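PDB 1AXD: glutathione s-transferase I from Zea mays, which catalyses the conjugation of glutathione to electrophilic compounds, a reaction by which maize detoxifies herbicides. Local coordinates for residues E99-Q104 with D164-S169. Numbering follows the deposited sequence.
Sequences EVEANQ and DLNHVS
Glu101 of helix 88-122 alone reaches residues 164-169, touching Asn166 and His167, which sit side by side in the type I beta turn Leu165-Val168. The turn is held by the backbone bond from Val168 N to Leu165 O, 3.1 Å. Asn166 packs beside the carboxylate end of Glu101: the backbone O of Asn166 lies 3.5 Å from Glu101 CD, and Asn166 CB is 3.6 Å from Glu101 OE1. The two side chains cross at about a right angle, carboxylate and amide planes 89° apart. His167 takes the aliphatic part. Glu101 CG sits over one face of the imidazole, 3.8 Å from the ring centroid in a CH-pi contact, while Glu101 CB lies 3.5 Å from His167 NE2. The extended chi1 of Glu101 (173°) lays CG over the ring centre; the side chain runs past the imidazole in the opposite direction, then bends at chi2 to bring its carboxylate beside Asn166. In this buried site His167 NE2 is hydrogen-bonded with Tyr145 OH, and Glu101 OE2 accepts a hydrogen bond from Thr106 OG1 and forms a salt bridge with Arg68. The contact thus joins helix 88-122 to the connection between helices 162-165 and 168-174 in the all-helical C-terminal domain of the glutathione transferase fold, with helix 128-151 supplying Tyr145 beside the imidazole and helix 67-78 of the thioredoxin-like domain bringing Arg68 and Cys71 against Asn166.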
loop_
_atom_site.group_PDB
_atom_site.type_symbol
_atom_site.label_atom_id
_atom_site.label_comp_id
_atom_site.label_asym_id
_atom_site.label_seq_id
_atom_site.Cartn_x
_atom_site.Cartn_y
_atom_site.Cartn_z
ATOM N N GLU A 99 2.944 -4.842 2.760
ATOM C CA GLU A 99 2.260 -3.680 3.305
ATOM C C GLU A 99 3.093 -2.982 4.339
ATOM O O GLU A 99 3.049 -1.766 4.414
ATOM C CB GLU A 99 0.908 -4.084 3.894
ATOM C CG GLU A 99 -0.173 -4.420 2.878
ATOM C CD GLU A 99 -0.546 -3.237 2.008
ATOM O OE1 GLU A 99 -1.040 -2.226 2.549
ATOM O OE2 GLU A 99 -0.344 -3.319 0.777
ATOM N N VAL A 100 3.846 -3.729 5.137
ATOM C CA VAL A 100 4.707 -3.131 6.159
ATOM C C VAL A 100 5.765 -2.248 5.517
ATOM O O VAL A 100 6.014 -1.164 6.017
ATOM C CB VAL A 100 5.399 -4.206 7.029
ATOM C CG1 VAL A 100 6.429 -3.549 7.966
ATOM C CG2 VAL A 100 4.344 -4.990 7.844
ATOM N N GLU A 101 6.381 -2.705 4.427
ATOM C CA GLU A 101 7.395 -1.921 3.722
ATOM C C GLU A 101 6.869 -0.575 3.385
ATOM O O GLU A 101 7.530 0.416 3.646
ATOM C CB GLU A 101 7.788 -2.621 2.425
ATOM C CG GLU A 101 8.702 -1.809 1.524
ATOM C CD GLU A 101 7.965 -1.130 0.376
ATOM O OE1 GLU A 101 7.203 -1.815 -0.352
ATOM O OE2 GLU A 101 8.158 0.091 0.193
ATOM N N ALA A 102 5.658 -0.536 2.848
ATOM C CA ALA A 102 5.040 0.706 2.423
ATOM C C ALA A 102 4.564 1.557 3.516
ATOM O O ALA A 102 4.828 2.732 3.505
ATOM C CB ALA A 102 3.891 0.397 1.419
ATOM N N ASN A 103 3.894 0.971 4.490
ATOM C CA ASN A 103 3.321 1.725 5.598
ATOM C C ASN A 103 4.150 1.863 6.831
ATOM O O ASN A 103 3.716 2.523 7.764
ATOM C CB ASN A 103 1.985 1.086 5.973
ATOM C CG ASN A 103 1.120 0.807 4.765
ATOM O OD1 ASN A 103 0.528 -0.245 4.658
ATOM N ND2 ASN A 103 1.048 1.761 3.850
ATOM N N GLN A 104 5.338 1.266 6.844
ATOM C CA GLN A 104 6.200 1.307 8.016
ATOM C C GLN A 104 7.604 1.712 7.719
ATOM O O GLN A 104 8.036 2.762 8.161
ATOM C CB GLN A 104 6.224 -0.076 8.657
ATOM C CG GLN A 104 6.178 -0.067 10.141
ATOM C CD GLN A 104 4.844 0.394 10.667
ATOM O OE1 GLN A 104 3.802 -0.065 10.225
ATOM N NE2 GLN A 104 4.877 1.296 11.637
ATOM N N ASP A 164 10.686 -8.908 0.358
ATOM C CA ASP A 164 12.102 -8.582 0.493
ATOM C C ASP A 164 12.620 -7.662 -0.555
ATOM O O ASP A 164 13.186 -6.645 -0.204
ATOM C CB ASP A 164 12.930 -9.855 0.529
ATOM C CG ASP A 164 12.513 -10.765 1.647
ATOM O OD1 ASP A 164 13.009 -10.591 2.779
ATOM O OD2 ASP A 164 11.654 -11.638 1.408
ATOM N N LEU A 165 12.411 -7.993 -1.832
ATOM C CA LEU A 165 12.871 -7.169 -2.960
ATOM C C LEU A 165 12.304 -5.777 -2.920
ATOM O O LEU A 165 12.980 -4.843 -3.325
ATOM C CB LEU A 165 12.484 -7.796 -4.309
ATOM C CG LEU A 165 12.985 -9.145 -4.838
ATOM C CD1 LEU A 165 14.393 -9.431 -4.303
ATOM C CD2 LEU A 165 12.039 -10.255 -4.439
ATOM N N ASN A 166 11.078 -5.632 -2.429
ATOM C CA ASN A 166 10.424 -4.328 -2.360
ATOM C C ASN A 166 11.130 -3.316 -1.472
ATOM O O ASN A 166 10.770 -2.149 -1.498
ATOM C CB ASN A 166 8.968 -4.499 -1.915
ATOM C CG ASN A 166 8.031 -4.872 -3.061
ATOM O OD1 ASN A 166 8.471 -5.206 -4.149
ATOM N ND2 ASN A 166 6.723 -4.800 -2.808
ATOM N N HIS A 167 12.102 -3.764 -0.675
ATOM C CA HIS A 167 12.865 -2.893 0.230
ATOM C C HIS A 167 14.195 -2.461 -0.348
ATOM O O HIS A 167 14.827 -1.608 0.236
ATOM C CB HIS A 167 13.215 -3.632 1.522
ATOM C CG HIS A 167 12.066 -3.868 2.451
ATOM N ND1 HIS A 167 11.264 -4.988 2.379
ATOM C CD2 HIS A 167 11.641 -3.173 3.532
ATOM C CE1 HIS A 167 10.396 -4.973 3.376
ATOM N NE2 HIS A 167 10.605 -3.882 4.091
ATOM N N VAL A 168 14.646 -3.029 -1.461
ATOM C CA VAL A 168 15.961 -2.652 -1.934
ATOM C C VAL A 168 16.175 -1.266 -2.424
ATOM O O VAL A 168 17.066 -0.613 -1.900
ATOM C CB VAL A 168 16.628 -3.719 -2.877
ATOM C CG1 VAL A 168 16.321 -5.143 -2.395
ATOM C CG2 VAL A 168 16.254 -3.519 -4.322
ATOM N N SER A 169 15.343 -0.775 -3.351
ATOM C CA SER A 169 15.509 0.572 -3.921
ATOM C C SER A 169 15.670 1.695 -2.907
ATOM O O SER A 169 16.467 2.589 -3.145
ATOM C CB SER A 169 14.395 0.902 -4.916
ATOM O OG SER A 169 13.137 0.907 -4.275
#